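Cytochrome c2 (Blastochloris viridis, PDB 1CO6) carries electrons through a covalently bound heme c and serves as electron donor to the oxidized bacteriochlorophyll in photophosphorylation of purple non-sulfur bacteria. Local coordinates at residues Leu34-Ser39 and Ser54-Glu60; Ala46-Asn51 and Ile74-Lys78; Phe63-Arg68 and Val90-Ile94. The contacts are given in a common frame with arbitrary orientation. Residue numbers count along the deposited sequence, not the author numbering.

How the contacts relate
All three contacts lie in one cytochrome c fold and touch the same heme. Contacts 1 and 2 share its propionates: Trp58 and Arg37 bind the A propionate, Tyr47 and Asn51 join them there, and Ser48, Thr77 and Lys78 hold the D propionate. Contact 3 meets the macrocycle mainly through Phe63 and Ile67, with Tyr66 alongside. Centre to centre, contact 1 is about 14 Å from contact 2 and about 13 Å from contact 3; contact 2 is about 18 Å from contact 3. Trp58 links the set, with CH2 4.2 Å from Ile74 CD1 and 3.6 Å from Tyr66 CG. Ile74 CD1 also lies 3.8 Å from Tyr66 CE2, and Phe35 CE1 is 3.6 Å from Phe63 CB.

Contact 1. Residues Leu34-Ser39 and Ser54-Glu60; sequences LFGRHS and SGITWTE. With HEC (heme c), chain B.
Trp58 lays one face of its indole against Leu34, with Leu34 CD1 4.1 Å from the centroid of the five-membered ring, a CH-pi contact. The heme methyl CMA is also over a face. The motif is a single antiparallel beta bridge between two loops of the cytochrome c fold. His38 and Thr57 form its non-hydrogen-bonded pair, CA to CA 4.3 Å. Trp58 N donates to Arg37 O and Ser39 N to Ile56 O, each at 2.8 Å. A type II turn, Leu34 to Arg37, precedes the bridge. At phi 101° a Gly36 CB would jam against Phe35 O; Gly36 N donates to Trp58 O at 2.7 Å. Phe35 (chi1 m) lays a ring face on Glu60 CG. Ser39 OG (chi1 p) lies 2.8 Å from Ser54 OG and also reaches Asn51 O. The bridge presents two donors to the heme A propionate. Arg37 NH1, also bound to Val30 O, donates to HEC O2A at 3.1 Å. Trp58 (chi1 m, chi2 112°) directs NE1 to HEC O1A at 3.0 Å.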
loop_
_atom_site.group_PDB
_atom_site.type_symbol
_atom_site.label_atom_id
_atom_site.label_comp_id
_atom_site.label_asym_id
_atom_site.label_seq_id
_atom_site.Cartn_x
_atom_site.Cartn_y
_atom_site.Cartn_z
ATOM N N LEU A 34 -6.965 -1.966 1.006
ATOM C CA LEU A 34 -5.802 -2.082 1.861
ATOM C C LEU A 34 -6.061 -1.858 3.357
ATOM O O LEU A 34 -5.612 -2.720 4.178
ATOM C CB LEU A 34 -4.668 -1.148 1.329
ATOM C CG LEU A 34 -3.473 -1.138 2.268
ATOM C CD1 LEU A 34 -2.604 -2.414 2.175
ATOM C CD2 LEU A 34 -2.618 0.074 1.917
ATOM N N PHE A 35 -6.699 -0.745 3.739
ATOM C CA PHE A 35 -6.845 -0.470 5.196
ATOM C C PHE A 35 -7.745 -1.475 5.897
ATOM O O PHE A 35 -8.857 -1.672 5.418
ATOM C CB PHE A 35 -7.230 1.007 5.422
ATOM C CG PHE A 35 -6.145 1.910 4.852
ATOM C CD1 PHE A 35 -4.910 1.961 5.485
ATOM C CD2 PHE A 35 -6.405 2.658 3.704
ATOM C CE1 PHE A 35 -3.898 2.760 4.956
ATOM C CE2 PHE A 35 -5.388 3.478 3.146
ATOM C CZ PHE A 35 -4.149 3.498 3.786
ATOM N N GLY A 36 -7.233 -2.016 6.994
ATOM C CA GLY A 36 -7.964 -3.000 7.813
ATOM C C GLY A 36 -7.499 -4.394 7.519
ATOM O O GLY A 36 -7.719 -5.308 8.340
ATOM N N ARG A 37 -6.851 -4.559 6.350
ATOM C CA ARG A 37 -6.395 -5.940 5.985
ATOM C C ARG A 37 -5.099 -6.324 6.702
ATOM O O ARG A 37 -4.283 -5.448 7.061
ATOM C CB ARG A 37 -6.425 -6.046 4.475
ATOM C CG ARG A 37 -5.153 -5.925 3.657
ATOM C CD ARG A 37 -5.504 -6.365 2.208
ATOM N NE ARG A 37 -4.260 -6.206 1.467
ATOM C CZ ARG A 37 -4.065 -5.632 0.263
ATOM N NH1 ARG A 37 -2.825 -5.556 -0.277
ATOM N NH2 ARG A 37 -5.074 -5.105 -0.438
ATOM N N HIS A 38 -4.956 -7.618 6.982
ATOM C CA HIS A 38 -3.753 -8.204 7.624
ATOM C C HIS A 38 -2.687 -8.328 6.544
ATOM O O HIS A 38 -2.981 -8.596 5.362
ATOM C CB HIS A 38 -4.068 -9.580 8.289
ATOM C CG HIS A 38 -4.842 -9.376 9.557
ATOM N ND1 HIS A 38 -4.412 -9.716 10.810
ATOM C CD2 HIS A 38 -6.056 -8.761 9.748
ATOM C CE1 HIS A 38 -5.336 -9.356 11.702
ATOM N NE2 HIS A 38 -6.339 -8.758 11.091
ATOM N N SER A 39 -1.456 -8.085 6.898
ATOM C CA SER A 39 -0.374 -8.168 5.865
ATOM C C SER A 39 -0.252 -9.591 5.342
ATOM O O SER A 39 -0.530 -10.570 6.067
ATOM C CB SER A 39 0.967 -7.648 6.382
ATOM O OG SER A 39 1.413 -8.411 7.474
ATOM N N SER A 54 4.793 -10.994 9.684
ATOM C CA SER A 54 4.974 -9.790 10.507
ATOM C C SER A 54 3.899 -9.562 11.543
ATOM O O SER A 54 4.220 -8.813 12.503
ATOM C CB SER A 54 5.055 -8.558 9.604
ATOM O OG SER A 54 3.777 -8.216 9.028
ATOM N N GLY A 55 2.718 -10.056 11.308
ATOM C CA GLY A 55 1.583 -9.842 12.251
ATOM C C GLY A 55 0.995 -8.452 12.145
ATOM O O GLY A 55 0.257 -7.968 13.038
ATOM N N ILE A 56 1.285 -7.747 11.052
ATOM C CA ILE A 56 0.764 -6.387 10.933
ATOM C C ILE A 56 -0.658 -6.376 10.374
ATOM O O ILE A 56 -1.080 -7.155 9.521
ATOM C CB ILE A 56 1.681 -5.532 9.974
ATOM C CG1 ILE A 56 2.940 -5.066 10.708
ATOM C CG2 ILE A 56 0.980 -4.353 9.254
ATOM C CD1 ILE A 56 3.985 -4.421 9.752
ATOM N N THR A 57 -1.377 -5.395 10.915
ATOM C CA THR A 57 -2.726 -5.090 10.414
ATOM C C THR A 57 -2.555 -3.675 9.824
ATOM O O THR A 57 -2.049 -2.775 10.554
ATOM C CB THR A 57 -3.876 -5.158 11.479
ATOM O OG1 THR A 57 -3.830 -6.549 11.899
ATOM C CG2 THR A 57 -5.224 -4.747 10.869
ATOM N N TRP A 58 -2.988 -3.465 8.596
ATOM C CA TRP A 58 -2.812 -2.142 7.968
ATOM C C TRP A 58 -3.826 -1.078 8.358
ATOM O O TRP A 58 -4.858 -0.931 7.710
ATOM C CB TRP A 58 -2.756 -2.269 6.429
ATOM C CG TRP A 58 -1.584 -3.061 5.974
ATOM C CD1 TRP A 58 -1.618 -4.286 5.391
ATOM C CD2 TRP A 58 -0.211 -2.681 6.047
ATOM N NE1 TRP A 58 -0.335 -4.679 5.075
ATOM C CE2 TRP A 58 0.539 -3.707 5.444
ATOM C CE3 TRP A 58 0.454 -1.536 6.533
ATOM C CZ2 TRP A 58 1.937 -3.679 5.375
ATOM C CZ3 TRP A 58 1.836 -1.497 6.459
ATOM C CH2 TRP A 58 2.566 -2.530 5.858
ATOM N N THR A 59 -3.475 -0.375 9.380
ATOM C CA THR A 59 -4.268 0.759 9.888
ATOM C C THR A 59 -3.550 1.936 9.233
ATOM O O THR A 59 -2.417 1.748 8.733
ATOM C CB THR A 59 -4.177 0.839 11.467
ATOM O OG1 THR A 59 -2.785 1.105 11.812
ATOM C CG2 THR A 59 -4.701 -0.398 12.216
ATOM N N GLU A 60 -4.176 3.102 9.303
ATOM C CA GLU A 60 -3.584 4.340 8.783
ATOM C C GLU A 60 -2.289 4.705 9.461
ATOM O O GLU A 60 -1.335 5.066 8.738
ATOM C CB GLU A 60 -4.504 5.549 8.880
ATOM C CG GLU A 60 -5.659 5.606 7.886
ATOM C CD GLU A 60 -6.318 6.963 7.833
ATOM O OE1 GLU A 60 -5.759 8.027 8.095
ATOM O OE2 GLU A 60 -7.511 6.852 7.476
HETATM FE FE HEC B . 4.750 -1.630 -2.321
HETATM C CHA HEC B . 4.120 -4.458 -0.649
HETATM C CHB HEC B . 2.329 0.010 -0.532
HETATM C CHC HEC B . 5.600 1.355 -3.876
HETATM C CHD HEC B . 6.869 -3.337 -4.457
HETATM N NA HEC B . 3.439 -2.140 -0.871
HETATM C C1A HEC B . 3.416 -3.349 -0.184
HETATM C C2A HEC B . 2.530 -3.235 0.940
HETATM C C3A HEC B . 2.052 -1.984 0.962
HETATM C C4A HEC B . 2.617 -1.261 -0.156
HETATM C CMA HEC B . 1.076 -1.343 1.978
HETATM C CAA HEC B . 2.132 -4.413 1.886
HETATM C CBA HEC B . 0.990 -5.202 1.179
HETATM C CGA HEC B . 0.371 -6.360 1.922
HETATM O O1A HEC B . 0.776 -6.588 3.050
HETATM O O2A HEC B . -0.513 -6.976 1.275
HETATM N NB HEC B . 4.093 0.255 -2.245
HETATM C C1B HEC B . 3.023 0.715 -1.467
HETATM C C2B HEC B . 2.847 2.121 -1.737
HETATM C C3B HEC B . 3.771 2.499 -2.624
HETATM C C4B HEC B . 4.545 1.349 -2.981
HETATM C CMB HEC B . 1.746 2.950 -1.040
HETATM C CAB HEC B . 3.914 3.940 -3.222
HETATM C CBB HEC B . 4.429 4.896 -2.319
HETATM N NC HEC B . 5.990 -1.109 -3.847
HETATM C C1C HEC B . 6.198 0.168 -4.315
HETATM C C2C HEC B . 7.159 0.096 -5.402
HETATM C C3C HEC B . 7.541 -1.179 -5.539
HETATM C C4C HEC B . 6.791 -1.964 -4.595
HETATM C CMC HEC B . 7.665 1.330 -6.177
HETATM C CAC HEC B . 8.523 -1.749 -6.645
HETATM C CBC HEC B . 9.830 -1.250 -6.765
HETATM N ND HEC B . 5.331 -3.543 -2.534
HETATM C C1D HEC B . 6.269 -4.042 -3.440
HETATM C C2D HEC B . 6.505 -5.452 -3.120
HETATM C C3D HEC B . 5.729 -5.769 -2.083
HETATM C C4D HEC B . 5.012 -4.587 -1.690
HETATM C CMD HEC B . 7.497 -6.339 -3.917
HETATM C CAD HEC B . 5.663 -7.114 -1.311
HETATM C CBD HEC B . 6.586 -7.052 -0.052
HETATM C CGD HEC B . 6.990 -8.415 0.478
HETATM O O1D HEC B . 7.957 -8.303 1.291
HETATM O O2D HEC B . 6.398 -9.466 0.131
HETATM O O HOH W 1 -1.915 -9.973 11.172
#

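Contact 2. Residues Ala46-Asn51 and Ile74-Lys78; sequences AYSDAN and IPGTK. With HEC (heme c), chain B.
Lys78, Ala50 and Ile74 bury the most surface where residues 46-51 meet residues 74-78 over the heme propionates. The nearest CA atoms, of Ala50 and Thr77, are 5.6 Å apart. Lys78 runs out extended (chi1 m, then t throughout) along residues 46-48. Its CG lies 4.0 Å from Ser48 CB and its CE 3.6 Å from Ser48 N. Its NZ donates to Ala46 O in a very short 2.4 Å hydrogen bond, and a water joins Lys78 NZ (2.7 Å) to Tyr47 O (3.0 Å). Ala50 meets residues 74-78 with its methyl group. Its CB is 3.3 Å from Pro75 O and 3.9 Å from Ile74 CG2. Ile74 (chi1 m, chi2 t) also brings CG2 to 3.4 Å from Ala50 O.

The backbone from Ile74 to Thr77 is a type II turn, closed by Thr77 N to Ile74 O at 3.0 Å. At phi 86° a Gly76 CB would jam against Pro75 O and come 3.6 Å from Ala50 CB. Ser48 (chi1 p) is the N-cap of helix 49-52, its OG accepting from Asn51 N at 3.0 Å.

The segments form a polar pocket for the heme propionates. HEC O1D accepts from Ser48 OG (2.6 Å), Thr77 OG1 (2.7 Å) and Lys78 N (3.0 Å). Ser48 N donates to HEC O2D at 2.9 Å. Tyr47 OH reaches HEC O2A at 2.6 Å, and Asn51 ND2 reaches HEC O1A at 3.2 Å. A second water links Asn51 ND2 to Thr77 OG1.

Helix 49-52 starts within residues 46-51. Residues 74-78 follow helix 70-73 and lead to the axial ligand Met79.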
loop_
_atom_site.group_PDB
_atom_site.type_symbol
_atom_site.label_atom_id
_atom_site.label_comp_id
_atom_site.label_asym_id
_atom_site.label_seq_id
_atom_site.Cartn_x
_atom_site.Cartn_y
_atom_site.Cartn_z
ATOM N N ALA A 46 3.140 -13.804 -4.038
ATOM C CA ALA A 46 4.255 -14.477 -3.348
ATOM C C ALA A 46 4.984 -13.487 -2.439
ATOM O O ALA A 46 6.001 -12.855 -2.731
ATOM C CB ALA A 46 5.199 -15.144 -4.346
ATOM N N TYR A 47 4.460 -13.414 -1.226
ATOM C CA TYR A 47 5.022 -12.523 -0.193
ATOM C C TYR A 47 6.299 -13.094 0.410
ATOM O O TYR A 47 6.460 -14.331 0.416
ATOM C CB TYR A 47 4.017 -12.391 0.968
ATOM C CG TYR A 47 2.777 -11.566 0.692
ATOM C CD1 TYR A 47 1.582 -12.169 0.354
ATOM C CD2 TYR A 47 2.839 -10.175 0.815
ATOM C CE1 TYR A 47 0.440 -11.403 0.101
ATOM C CE2 TYR A 47 1.704 -9.393 0.597
ATOM C CZ TYR A 47 0.519 -10.016 0.246
ATOM O OH TYR A 47 -0.611 -9.256 0.063
ATOM N N SER A 48 7.106 -12.169 0.893
ATOM C CA SER A 48 8.325 -12.570 1.616
ATOM C C SER A 48 7.817 -13.078 2.994
ATOM O O SER A 48 6.686 -12.793 3.418
ATOM C CB SER A 48 9.271 -11.444 1.942
ATOM O OG SER A 48 8.590 -10.411 2.658
ATOM N N ASP A 49 8.619 -13.849 3.683
ATOM C CA ASP A 49 8.305 -14.288 5.042
ATOM C C ASP A 49 8.254 -13.022 5.924
ATOM O O ASP A 49 7.377 -12.922 6.798
ATOM C CB ASP A 49 9.443 -15.187 5.576
ATOM C CG ASP A 49 9.248 -16.634 5.166
ATOM O OD1 ASP A 49 8.245 -17.057 4.597
ATOM O OD2 ASP A 49 10.193 -17.400 5.394
ATOM N N ALA A 50 9.180 -12.117 5.691
ATOM C CA ALA A 50 9.291 -10.847 6.395
ATOM C C ALA A 50 7.890 -10.185 6.420
ATOM O O ALA A 50 7.465 -9.740 7.511
ATOM C CB ALA A 50 10.338 -9.950 5.757
ATOM N N ASN A 51 7.185 -10.089 5.282
ATOM C CA ASN A 51 5.858 -9.468 5.316
ATOM C C ASN A 51 4.784 -10.414 5.863
ATOM O O ASN A 51 4.042 -10.096 6.819
ATOM C CB ASN A 51 5.547 -8.960 3.884
ATOM C CG ASN A 51 4.111 -8.491 3.798
ATOM O OD1 ASN A 51 3.148 -9.268 3.966
ATOM N ND2 ASN A 51 3.909 -7.211 3.573
ATOM N N ILE A 74 9.643 -3.411 8.235
ATOM C CA ILE A 74 9.588 -4.808 7.814
ATOM C C ILE A 74 10.953 -5.150 7.203
ATOM O O ILE A 74 11.126 -5.191 5.986
ATOM C CB ILE A 74 8.398 -5.106 6.841
ATOM C CG1 ILE A 74 7.059 -4.688 7.436
ATOM C CG2 ILE A 74 8.383 -6.609 6.413
ATOM C CD1 ILE A 74 5.805 -5.023 6.600
ATOM N N PRO A 75 11.898 -5.337 8.091
ATOM C CA PRO A 75 13.271 -5.689 7.665
ATOM C C PRO A 75 13.260 -6.862 6.705
ATOM O O PRO A 75 12.605 -7.891 6.936
ATOM C CB PRO A 75 14.023 -5.938 8.967
ATOM C CG PRO A 75 13.162 -5.462 10.076
ATOM C CD PRO A 75 11.776 -5.223 9.560
ATOM N N GLY A 76 13.968 -6.824 5.603
ATOM C CA GLY A 76 13.948 -8.005 4.694
ATOM C C GLY A 76 12.823 -8.010 3.714
ATOM O O GLY A 76 12.673 -8.964 2.925
ATOM N N THR A 77 11.973 -6.995 3.697
ATOM C CA THR A 77 10.851 -6.950 2.732
ATOM C C THR A 77 11.354 -6.875 1.289
ATOM O O THR A 77 12.407 -6.254 1.020
ATOM C CB THR A 77 9.863 -5.754 3.049
ATOM O OG1 THR A 77 8.808 -5.906 2.068
ATOM C CG2 THR A 77 10.428 -4.334 2.942
ATOM N N LYS A 78 10.657 -7.459 0.383
ATOM C CA LYS A 78 10.930 -7.440 -1.054
ATOM C C LYS A 78 10.622 -6.048 -1.667
ATOM O O LYS A 78 10.951 -5.772 -2.838
ATOM C CB LYS A 78 10.121 -8.487 -1.806
ATOM C CG LYS A 78 10.200 -9.963 -1.672
ATOM C CD LYS A 78 9.174 -10.643 -2.613
ATOM C CE LYS A 78 8.927 -12.074 -2.164
ATOM N NZ LYS A 78 8.375 -13.028 -3.161
HETATM FE FE HEC B . 4.750 -1.630 -2.321
HETATM C CHA HEC B . 4.120 -4.458 -0.649
HETATM C CHB HEC B . 2.329 0.010 -0.532
HETATM C CHC HEC B . 5.600 1.355 -3.876
HETATM C CHD HEC B . 6.869 -3.337 -4.457
HETATM N NA HEC B . 3.439 -2.140 -0.871
HETATM C C1A HEC B . 3.416 -3.349 -0.184
HETATM C C2A HEC B . 2.530 -3.235 0.940
HETATM C C3A HEC B . 2.052 -1.984 0.962
HETATM C C4A HEC B . 2.617 -1.261 -0.156
HETATM C CMA HEC B . 1.076 -1.343 1.978
HETATM C CAA HEC B . 2.132 -4.413 1.886
HETATM C CBA HEC B . 0.990 -5.202 1.179
HETATM C CGA HEC B . 0.371 -6.360 1.922
HETATM O O1A HEC B . 0.776 -6.588 3.050
HETATM O O2A HEC B . -0.513 -6.976 1.275
HETATM N NB HEC B . 4.093 0.255 -2.245
HETATM C C1B HEC B . 3.023 0.715 -1.467
HETATM C C2B HEC B . 2.847 2.121 -1.737
HETATM C C3B HEC B . 3.771 2.499 -2.624
HETATM C C4B HEC B . 4.545 1.349 -2.981
HETATM C CMB HEC B . 1.746 2.950 -1.040
HETATM C CAB HEC B . 3.914 3.940 -3.222
HETATM C CBB HEC B . 4.429 4.896 -2.319
HETATM N NC HEC B . 5.990 -1.109 -3.847
HETATM C C1C HEC B . 6.198 0.168 -4.315
HETATM C C2C HEC B . 7.159 0.096 -5.402
HETATM C C3C HEC B . 7.541 -1.179 -5.539
HETATM C C4C HEC B . 6.791 -1.964 -4.595
HETATM C CMC HEC B . 7.665 1.330 -6.177
HETATM C CAC HEC B . 8.523 -1.749 -6.645
HETATM C CBC HEC B . 9.830 -1.250 -6.765
HETATM N ND HEC B . 5.331 -3.543 -2.534
HETATM C C1D HEC B . 6.269 -4.042 -3.440
HETATM C C2D HEC B . 6.505 -5.452 -3.120
HETATM C C3D HEC B . 5.729 -5.769 -2.083
HETATM C C4D HEC B . 5.012 -4.587 -1.690
HETATM C CMD HEC B . 7.497 -6.339 -3.917
HETATM C CAD HEC B . 5.663 -7.114 -1.311
HETATM C CBD HEC B . 6.586 -7.052 -0.052
HETATM C CGD HEC B . 6.990 -8.415 0.478
HETATM O O1D HEC B . 7.957 -8.303 1.291
HETATM O O2D HEC B . 6.398 -9.466 0.131
HETATM O O HOH W 2 8.829 -14.946 -1.291
HETATM O O HOH W 3 6.087 -5.241 2.811
#

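Contact 3. Residues Phe63-Arg68 and Val90-Ile94; sequences FREYIR and VSDLI. With HEC (heme c), chain B.
Val90, Phe63, Ile67, Leu93 and Ile94 make the apolar centre where helix 60-68 packs on the C-terminal helix 87-98 of the cytochrome c fold. The short axes approach to 10.8 Å, with 121° between their N-to-C directions. The nearest CA atoms are those of Arg64 and Val90, 6.8 Å apart. Val90 (chi1 t) has the largest area covered by the other helix. Its CG2 sits 3.7 Å from Ile67 CG2. Phe63 (chi1 t, chi2 85°) points its CA-to-CB bond toward the other helix. Its CZ is 3.7 Å from Leu93 CD2, which lies at the ring edge. Its CD2 is 3.8 Å from Ile94 CG1. Ile67 CG1 adds a looser contact, 4.3 Å from Leu93 CD2.

This layer adjoins the heme. Phe63 CZ is 3.5 Å from HEC CMB, and Ile67 CD1 is 3.6 Å from HEC C2B. The pair of helices thus helps wall the heme crevice with hydrocarbon. The side chain of Ile67 is about 4 Å from that of the axial ligand Met79. On the far helix, Leu93 touches Phe10 of helix 3-14, so three helices meet near this point.

Outward, the packing turns polar. Arg64 extends from its helix (chi1 and chi2 t, chi3 m) across the second one. Its guanidinium lies with a face over Val90 CG1 and Ile94 CD1, the latter 3.6 Å from NH2. Ser91 is at the guanidinium edge; its OG also bonds to Glu87 O. Arg64 NH2 donates a hydrogen bond to Ser91 OG at 2.8 Å.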
loop_
_atom_site.group_PDB
_atom_site.type_symbol
_atom_site.label_atom_id
_atom_site.label_comp_id
_atom_site.label_asym_id
_atom_site.label_seq_id
_atom_site.Cartn_x
_atom_site.Cartn_y
_atom_site.Cartn_z
ATOM N N PHE A 63 0.361 2.313 8.381
ATOM C CA PHE A 63 0.743 2.584 6.963
ATOM C C PHE A 63 1.705 3.780 6.902
ATOM O O PHE A 63 2.705 3.835 6.189
ATOM C CB PHE A 63 -0.485 2.803 6.083
ATOM C CG PHE A 63 -0.222 3.260 4.672
ATOM C CD1 PHE A 63 0.061 2.276 3.702
ATOM C CD2 PHE A 63 -0.246 4.586 4.302
ATOM C CE1 PHE A 63 0.288 2.642 2.355
ATOM C CE2 PHE A 63 0.037 4.993 2.979
ATOM C CZ PHE A 63 0.274 3.998 2.014
ATOM N N ARG A 64 1.366 4.767 7.691
ATOM C CA ARG A 64 2.115 6.032 7.796
ATOM C C ARG A 64 3.552 5.755 8.182
ATOM O O ARG A 64 4.492 6.316 7.563
ATOM C CB ARG A 64 1.399 6.963 8.785
ATOM C CG ARG A 64 1.895 8.385 8.800
ATOM C CD ARG A 64 0.997 9.329 9.497
ATOM N NE ARG A 64 -0.184 9.786 8.800
ATOM C CZ ARG A 64 -0.177 10.734 7.845
ATOM N NH1 ARG A 64 0.897 11.368 7.347
ATOM N NH2 ARG A 64 -1.376 11.118 7.419
ATOM N N GLU A 65 3.739 4.958 9.232
ATOM C CA GLU A 65 5.112 4.641 9.673
ATOM C C GLU A 65 5.854 3.783 8.648
ATOM O O GLU A 65 7.072 3.957 8.381
ATOM C CB GLU A 65 5.231 3.975 11.034
ATOM C CG GLU A 65 4.122 3.113 11.557
ATOM C CD GLU A 65 3.987 2.980 13.045
ATOM O OE1 GLU A 65 3.319 2.149 13.639
ATOM O OE2 GLU A 65 4.631 3.861 13.668
ATOM N N TYR A 66 5.175 2.817 8.058
ATOM C CA TYR A 66 5.781 1.933 7.068
ATOM C C TYR A 66 6.233 2.678 5.850
ATOM O O TYR A 66 7.349 2.537 5.364
ATOM C CB TYR A 66 4.771 0.843 6.639
ATOM C CG TYR A 66 5.140 -0.015 5.466
ATOM C CD1 TYR A 66 4.571 0.207 4.202
ATOM C CD2 TYR A 66 6.083 -1.056 5.619
ATOM C CE1 TYR A 66 4.890 -0.602 3.114
ATOM C CE2 TYR A 66 6.407 -1.896 4.523
ATOM C CZ TYR A 66 5.823 -1.630 3.293
ATOM O OH TYR A 66 6.123 -2.448 2.256
ATOM N N ILE A 67 5.337 3.465 5.281
ATOM C CA ILE A 67 5.652 4.190 4.036
ATOM C C ILE A 67 6.796 5.182 4.145
ATOM O O ILE A 67 7.477 5.373 3.087
ATOM C CB ILE A 67 4.323 4.666 3.383
ATOM C CG1 ILE A 67 4.322 4.566 1.850
ATOM C CG2 ILE A 67 4.035 6.116 3.905
ATOM C CD1 ILE A 67 4.583 3.176 1.205
ATOM N N ARG A 68 7.100 5.767 5.283
ATOM C CA ARG A 68 8.245 6.653 5.409
ATOM C C ARG A 68 9.552 5.858 5.230
ATOM O O ARG A 68 10.514 6.468 4.743
ATOM C CB ARG A 68 8.312 7.320 6.797
ATOM C CG ARG A 68 7.087 8.088 7.255
ATOM C CD ARG A 68 6.611 9.047 6.218
ATOM N NE ARG A 68 5.755 10.138 6.681
ATOM C CZ ARG A 68 4.477 9.906 7.035
ATOM N NH1 ARG A 68 4.015 8.658 6.948
ATOM N NH2 ARG A 68 3.696 10.899 7.460
ATOM N N VAL A 90 1.931 11.767 2.152
ATOM C CA VAL A 90 1.414 10.547 2.820
ATOM C C VAL A 90 -0.080 10.730 3.071
ATOM O O VAL A 90 -0.907 9.864 2.770
ATOM C CB VAL A 90 2.284 10.156 4.038
ATOM C CG1 VAL A 90 1.620 9.008 4.847
ATOM C CG2 VAL A 90 3.709 9.753 3.664
ATOM N N SER A 91 -0.440 11.861 3.672
ATOM C CA SER A 91 -1.859 12.215 3.940
ATOM C C SER A 91 -2.655 12.173 2.644
ATOM O O SER A 91 -3.763 11.602 2.594
ATOM C CB SER A 91 -1.942 13.554 4.675
ATOM O OG SER A 91 -1.278 13.476 5.925
ATOM N N ASP A 92 -2.143 12.683 1.537
ATOM C CA ASP A 92 -2.847 12.668 0.232
ATOM C C ASP A 92 -2.992 11.230 -0.300
ATOM O O ASP A 92 -4.070 10.814 -0.737
ATOM C CB ASP A 92 -2.184 13.588 -0.800
ATOM C CG ASP A 92 -2.389 15.058 -0.378
ATOM O OD1 ASP A 92 -3.311 15.388 0.358
ATOM O OD2 ASP A 92 -1.537 15.849 -0.797
ATOM N N LEU A 93 -1.836 10.535 -0.195
ATOM C CA LEU A 93 -1.782 9.124 -0.616
ATOM C C LEU A 93 -2.844 8.271 0.060
ATOM O O LEU A 93 -3.521 7.436 -0.578
ATOM C CB LEU A 93 -0.324 8.703 -0.284
ATOM C CG LEU A 93 -0.078 7.223 -0.595
ATOM C CD1 LEU A 93 -0.270 7.019 -2.098
ATOM C CD2 LEU A 93 1.333 6.875 -0.114
ATOM N N ILE A 94 -2.943 8.403 1.378
ATOM C CA ILE A 94 -3.947 7.729 2.186
ATOM C C ILE A 94 -5.338 8.067 1.640
ATOM O O ILE A 94 -6.131 7.093 1.439
ATOM C CB ILE A 94 -3.883 8.061 3.708
ATOM C CG1 ILE A 94 -2.611 7.496 4.345
ATOM C CG2 ILE A 94 -5.166 7.522 4.451
ATOM C CD1 ILE A 94 -2.276 8.070 5.751
HETATM FE FE HEC B . 4.750 -1.630 -2.321
HETATM C CHA HEC B . 4.120 -4.458 -0.649
HETATM C CHB HEC B . 2.329 0.010 -0.532
HETATM C CHC HEC B . 5.600 1.355 -3.876
HETATM C CHD HEC B . 6.869 -3.337 -4.457
HETATM N NA HEC B . 3.439 -2.140 -0.871
HETATM C C1A HEC B . 3.416 -3.349 -0.184
HETATM C C2A HEC B . 2.530 -3.235 0.940
HETATM C C3A HEC B . 2.052 -1.984 0.962
HETATM C C4A HEC B . 2.617 -1.261 -0.156
HETATM C CMA HEC B . 1.076 -1.343 1.978
HETATM C CAA HEC B . 2.132 -4.413 1.886
HETATM C CBA HEC B . 0.990 -5.202 1.179
HETATM C CGA HEC B . 0.371 -6.360 1.922
HETATM O O1A HEC B . 0.776 -6.588 3.050
HETATM O O2A HEC B . -0.513 -6.976 1.275
HETATM N NB HEC B . 4.093 0.255 -2.245
HETATM C C1B HEC B . 3.023 0.715 -1.467
HETATM C C2B HEC B . 2.847 2.121 -1.737
HETATM C C3B HEC B . 3.771 2.499 -2.624
HETATM C C4B HEC B . 4.545 1.349 -2.981
HETATM C CMB HEC B . 1.746 2.950 -1.040
HETATM C CAB HEC B . 3.914 3.940 -3.222
HETATM C CBB HEC B . 4.429 4.896 -2.319
HETATM N NC HEC B . 5.990 -1.109 -3.847
HETATM C C1C HEC B . 6.198 0.168 -4.315
HETATM C C2C HEC B . 7.159 0.096 -5.402
HETATM C C3C HEC B . 7.541 -1.179 -5.539
HETATM C C4C HEC B . 6.791 -1.964 -4.595
HETATM C CMC HEC B . 7.665 1.330 -6.177
HETATM C CAC HEC B . 8.523 -1.749 -6.645
HETATM C CBC HEC B . 9.830 -1.250 -6.765
HETATM N ND HEC B . 5.331 -3.543 -2.534
HETATM C C1D HEC B . 6.269 -4.042 -3.440
HETATM C C2D HEC B . 6.505 -5.452 -3.120
HETATM C C3D HEC B . 5.729 -5.769 -2.083
HETATM C C4D HEC B . 5.012 -4.587 -1.690
HETATM C CMD HEC B . 7.497 -6.339 -3.917
HETATM C CAD HEC B . 5.663 -7.114 -1.311
HETATM C CBD HEC B . 6.586 -7.052 -0.052
HETATM C CGD HEC B . 6.990 -8.415 0.478
HETATM O O1D HEC B . 7.957 -8.303 1.291
HETATM O O2D HEC B . 6.398 -9.466 0.131
#